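Beta-L-arabinobiosidase (Bacteroides thetaiotaomicron, PDB 5MQR) probably acts as a beta-L-arabinobiosidase in the breakdown of plant pectin and may have exo-alpha-sialidase activity. Local coordinates at residues Y262-I275 and L278-G291. Residues are numbered along the deposited sequence; the frame is centred on the assembly and turned at random.
Sequences YKAFNCYTLPDGRI and LWKHALTSISEDGG
Trp279 lies between Tyr262 and Phe265 in a four-stranded antiparallel blade of the beta-propeller, where strand 275-278 runs between strands 266-269 and 283-287. Tyr262 CB sits over one indole face, 3.3 Å from Trp279 CD1, and the tyrosine ring turns an edge toward the six-membered ring, planes 52° apart. Phe265, its CG anti to the backbone N (chi1 175°), makes an offset edge-to-face pair with the five-membered ring, its CD2 3.6 Å from Trp279 NE1. A leucine in place of Trp279 would probably leave the Tyr262 and Phe265 edges without an aromatic face and open a gap between them. Leu283 CD1 packs on Tyr262 CD1.

Backbone bonds flank this cluster: Asn266 and Leu278 form a hydrogen-bonded pair, and Lys280 N donates to Lys263 O (2.9 Å). The Asn266 amide spans Ala264 O and Gly313 N, the latter on the neighbouring blade.

At the other end Ile275 pairs with Ser287, and Ile275 CD1 rests on Gly290 CA. Arg274 and Glu288 lie side by side in a long salt bridge, NH1 to OE2 3.9 Å. At the NE end of the guanidinium, Asp272 holds Arg274 by side chain and backbone: OD2 meets NE at 3.1 Å, while OD1 accepts from the Arg274 backbone N at 3.1 Å, closing an Asx turn.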
# COMPACT_ATOMS: atom_id res chain seq x y z
N TYR A 262 -15.69 -26.74 -22.93
CA TYR A 262 -15.22 -26.05 -21.76
C TYR A 262 -16.23 -24.93 -21.55
O TYR A 262 -16.80 -24.42 -22.52
CB TYR A 262 -13.81 -25.50 -21.99
CG TYR A 262 -12.77 -26.56 -22.30
CD1 TYR A 262 -12.64 -27.72 -21.52
CD2 TYR A 262 -11.90 -26.42 -23.39
CE1 TYR A 262 -11.69 -28.70 -21.80
CE2 TYR A 262 -10.94 -27.39 -23.68
CZ TYR A 262 -10.84 -28.52 -22.88
OH TYR A 262 -9.89 -29.46 -23.17
N LYS A 263 -16.46 -24.57 -20.30
CA LYS A 263 -17.65 -23.81 -19.95
C LYS A 263 -17.37 -22.41 -19.48
O LYS A 263 -16.44 -22.20 -18.73
CB LYS A 263 -18.41 -24.54 -18.86
CG LYS A 263 -18.57 -26.00 -19.21
CD LYS A 263 -19.86 -26.61 -18.70
CE LYS A 263 -20.08 -27.92 -19.45
NZ LYS A 263 -21.19 -28.65 -18.81
N ALA A 264 -18.23 -21.48 -19.90
CA ALA A 264 -18.24 -20.11 -19.40
C ALA A 264 -16.90 -19.40 -19.63
O ALA A 264 -16.35 -18.75 -18.73
CB ALA A 264 -18.63 -20.09 -17.92
N PHE A 265 -16.38 -19.57 -20.84
CA PHE A 265 -15.18 -18.88 -21.31
C PHE A 265 -15.17 -17.40 -20.94
O PHE A 265 -16.16 -16.69 -21.11
CB PHE A 265 -15.08 -19.04 -22.83
CG PHE A 265 -13.95 -18.28 -23.47
CD1 PHE A 265 -14.10 -16.94 -23.83
CD2 PHE A 265 -12.75 -18.92 -23.78
CE1 PHE A 265 -13.07 -16.25 -24.44
CE2 PHE A 265 -11.70 -18.24 -24.40
CZ PHE A 265 -11.86 -16.89 -24.73
N ASN A 266 -14.05 -16.95 -20.41
CA ASN A 266 -13.73 -15.52 -20.37
C ASN A 266 -12.25 -15.39 -20.57
O ASN A 266 -11.52 -16.35 -20.38
CB ASN A 266 -14.22 -14.82 -19.10
CG ASN A 266 -13.69 -15.44 -17.82
OD1 ASN A 266 -12.96 -14.79 -17.06
ND2 ASN A 266 -14.09 -16.68 -17.54
N CYS A 267 -11.81 -14.20 -20.97
CA CYS A 267 -10.43 -13.97 -21.30
C CYS A 267 -10.00 -12.56 -21.04
O CYS A 267 -10.83 -11.65 -20.87
CB CYS A 267 -10.19 -14.30 -22.79
SG CYS A 267 -10.97 -13.19 -24.00
N TYR A 268 -8.69 -12.38 -21.03
CA TYR A 268 -8.12 -11.05 -20.96
C TYR A 268 -6.77 -11.02 -21.64
O TYR A 268 -6.17 -12.06 -21.89
CB TYR A 268 -8.00 -10.58 -19.51
CG TYR A 268 -7.24 -11.47 -18.55
CD1 TYR A 268 -5.84 -11.51 -18.54
CD2 TYR A 268 -7.91 -12.20 -17.59
CE1 TYR A 268 -5.15 -12.29 -17.61
CE2 TYR A 268 -7.25 -12.99 -16.66
CZ TYR A 268 -5.86 -13.03 -16.66
OH TYR A 268 -5.21 -13.78 -15.71
N THR A 269 -6.29 -9.81 -21.90
CA THR A 269 -5.07 -9.57 -22.64
C THR A 269 -3.92 -9.34 -21.66
O THR A 269 -3.98 -8.47 -20.81
CB THR A 269 -5.23 -8.37 -23.60
OG1 THR A 269 -6.31 -8.64 -24.52
CG2 THR A 269 -3.94 -8.13 -24.40
N LEU A 270 -2.88 -10.15 -21.80
CA LEU A 270 -1.69 -10.07 -20.95
C LEU A 270 -0.81 -8.87 -21.37
O LEU A 270 -1.03 -8.29 -22.42
CB LEU A 270 -0.88 -11.36 -21.09
CG LEU A 270 -1.53 -12.67 -20.63
CD1 LEU A 270 -0.66 -13.85 -21.04
CD2 LEU A 270 -1.75 -12.63 -19.12
N PRO A 271 0.17 -8.48 -20.55
CA PRO A 271 0.97 -7.30 -20.95
C PRO A 271 1.72 -7.44 -22.28
O PRO A 271 1.93 -6.42 -22.93
CB PRO A 271 1.96 -7.12 -19.79
CG PRO A 271 1.23 -7.72 -18.62
CD PRO A 271 0.48 -8.90 -19.18
N ASP A 272 2.07 -8.66 -22.68
CA ASP A 272 2.70 -8.92 -24.01
C ASP A 272 1.71 -9.06 -25.19
O ASP A 272 2.11 -9.35 -26.30
CB ASP A 272 3.68 -10.12 -23.95
CG ASP A 272 3.01 -11.49 -23.54
OD1 ASP A 272 1.79 -11.72 -23.72
OD2 ASP A 272 3.75 -12.34 -22.99
N GLY A 273 0.41 -8.90 -24.96
CA GLY A 273 -0.58 -9.02 -26.03
C GLY A 273 -1.13 -10.41 -26.27
O GLY A 273 -2.03 -10.58 -27.09
N ARG A 274 -0.61 -11.43 -25.60
CA ARG A 274 -1.25 -12.75 -25.65
C ARG A 274 -2.55 -12.72 -24.85
O ARG A 274 -2.75 -11.85 -23.99
CB ARG A 274 -0.33 -13.84 -25.11
CG ARG A 274 0.94 -14.04 -25.94
CD ARG A 274 1.79 -15.16 -25.38
NE ARG A 274 2.28 -14.89 -24.02
CZ ARG A 274 2.75 -15.81 -23.17
NH1 ARG A 274 2.82 -17.11 -23.52
NH2 ARG A 274 3.16 -15.45 -21.96
N ILE A 275 -3.44 -13.66 -25.15
CA ILE A 275 -4.74 -13.72 -24.47
C ILE A 275 -4.80 -14.96 -23.57
O ILE A 275 -4.56 -16.08 -24.03
CB ILE A 275 -5.88 -13.69 -25.50
CG1 ILE A 275 -5.88 -12.32 -26.25
CG2 ILE A 275 -7.22 -13.96 -24.81
CD1 ILE A 275 -6.75 -12.28 -27.47
N LEU A 278 -10.02 -18.46 -19.21
CA LEU A 278 -10.52 -19.17 -18.04
C LEU A 278 -11.90 -19.75 -18.38
O LEU A 278 -12.68 -19.17 -19.15
CB LEU A 278 -10.65 -18.25 -16.82
CG LEU A 278 -9.32 -17.80 -16.21
CD1 LEU A 278 -9.47 -16.57 -15.33
CD2 LEU A 278 -8.66 -18.92 -15.42
N TRP A 279 -12.16 -20.92 -17.80
CA TRP A 279 -13.42 -21.57 -17.88
C TRP A 279 -13.76 -22.08 -16.48
O TRP A 279 -12.95 -21.96 -15.55
CB TRP A 279 -13.29 -22.76 -18.81
CG TRP A 279 -13.06 -22.51 -20.29
CD1 TRP A 279 -14.02 -22.30 -21.27
CD2 TRP A 279 -11.81 -22.57 -20.98
NE1 TRP A 279 -13.43 -22.19 -22.50
CE2 TRP A 279 -12.07 -22.36 -22.36
CE3 TRP A 279 -10.48 -22.77 -20.57
CZ2 TRP A 279 -11.06 -22.34 -23.33
CZ3 TRP A 279 -9.46 -22.75 -21.54
CH2 TRP A 279 -9.76 -22.54 -22.90
N LYS A 280 -14.94 -22.67 -16.32
CA LYS A 280 -15.29 -23.38 -15.09
C LYS A 280 -14.22 -24.40 -14.63
O LYS A 280 -13.54 -25.04 -15.48
CB LYS A 280 -16.60 -24.14 -15.27
CG LYS A 280 -17.83 -23.27 -15.21
CD LYS A 280 -19.07 -24.13 -14.98
CE LYS A 280 -20.32 -23.27 -14.95
NZ LYS A 280 -21.44 -24.09 -14.41
N HIS A 281 -14.09 -24.54 -13.31
CA HIS A 281 -13.02 -25.34 -12.65
C HIS A 281 -11.65 -24.70 -12.82
O HIS A 281 -10.62 -25.33 -12.59
CB HIS A 281 -13.01 -26.80 -13.14
CG HIS A 281 -14.32 -27.50 -12.98
ND1 HIS A 281 -14.77 -27.98 -11.77
CD2 HIS A 281 -15.30 -27.78 -13.88
CE1 HIS A 281 -15.96 -28.52 -11.92
NE2 HIS A 281 -16.30 -28.42 -13.20
N ALA A 282 -11.66 -23.43 -13.18
CA ALA A 282 -10.47 -22.71 -13.55
C ALA A 282 -9.57 -23.45 -14.56
O ALA A 282 -8.36 -23.34 -14.50
CB ALA A 282 -9.71 -22.31 -12.28
N LEU A 283 -10.17 -24.19 -15.50
CA LEU A 283 -9.42 -24.59 -16.69
C LEU A 283 -8.89 -23.31 -17.36
O LEU A 283 -9.52 -22.23 -17.30
CB LEU A 283 -10.23 -25.42 -17.69
CG LEU A 283 -10.79 -26.78 -17.22
CD1 LEU A 283 -11.60 -27.44 -18.32
CD2 LEU A 283 -9.72 -27.75 -16.77
N THR A 284 -7.71 -23.42 -17.94
CA THR A 284 -7.04 -22.22 -18.43
C THR A 284 -6.12 -22.52 -19.60
O THR A 284 -5.57 -23.60 -19.72
CB THR A 284 -6.32 -21.51 -17.28
OG1 THR A 284 -5.90 -20.21 -17.70
CG2 THR A 284 -5.14 -22.34 -16.79
N SER A 285 -6.01 -21.53 -20.49
CA SER A 285 -5.13 -21.62 -21.65
C SER A 285 -4.64 -20.23 -22.08
O SER A 285 -4.80 -19.22 -21.35
CB SER A 285 -5.83 -22.35 -22.80
OG SER A 285 -4.97 -22.50 -23.90
N ILE A 286 -3.96 -20.23 -23.22
CA ILE A 286 -3.35 -19.03 -23.79
C ILE A 286 -3.51 -19.10 -25.29
O ILE A 286 -3.44 -20.20 -25.87
CB ILE A 286 -1.83 -18.99 -23.53
CG1 ILE A 286 -1.50 -19.04 -22.04
CG2 ILE A 286 -1.21 -17.75 -24.17
CD1 ILE A 286 -1.63 -17.73 -21.30
N SER A 287 -3.73 -17.94 -25.90
CA SER A 287 -3.78 -17.81 -27.36
C SER A 287 -2.80 -16.71 -27.76
O SER A 287 -2.75 -15.65 -27.13
CB SER A 287 -5.18 -17.45 -27.84
OG SER A 287 -5.20 -17.27 -29.26
N GLU A 288 -2.02 -16.99 -28.80
CA GLU A 288 -1.07 -16.05 -29.37
C GLU A 288 -1.55 -15.48 -30.70
O GLU A 288 -0.86 -14.70 -31.30
CB GLU A 288 0.29 -16.74 -29.56
CG GLU A 288 0.86 -17.25 -28.24
CD GLU A 288 2.23 -17.88 -28.35
OE1 GLU A 288 2.57 -18.42 -29.43
OE2 GLU A 288 2.95 -17.86 -27.33
N ASP A 289 -2.74 -15.87 -31.17
CA ASP A 289 -3.22 -15.46 -32.49
C ASP A 289 -4.61 -14.78 -32.41
O ASP A 289 -5.40 -14.87 -33.34
CB ASP A 289 -3.19 -16.66 -33.47
CG ASP A 289 -4.18 -17.77 -33.10
OD1 ASP A 289 -4.86 -17.71 -32.05
OD2 ASP A 289 -4.31 -18.73 -33.90
N GLY A 290 -4.88 -14.11 -31.30
CA GLY A 290 -6.17 -13.47 -31.05
C GLY A 290 -7.38 -14.38 -30.85
O GLY A 290 -8.51 -13.98 -31.15
N GLY A 291 -7.16 -15.60 -30.36
CA GLY A 291 -8.23 -16.51 -29.98
C GLY A 291 -8.67 -17.52 -31.01
O GLY A 291 -9.61 -18.25 -30.75
O HOH W 1 -15.13 -25.92 -18.00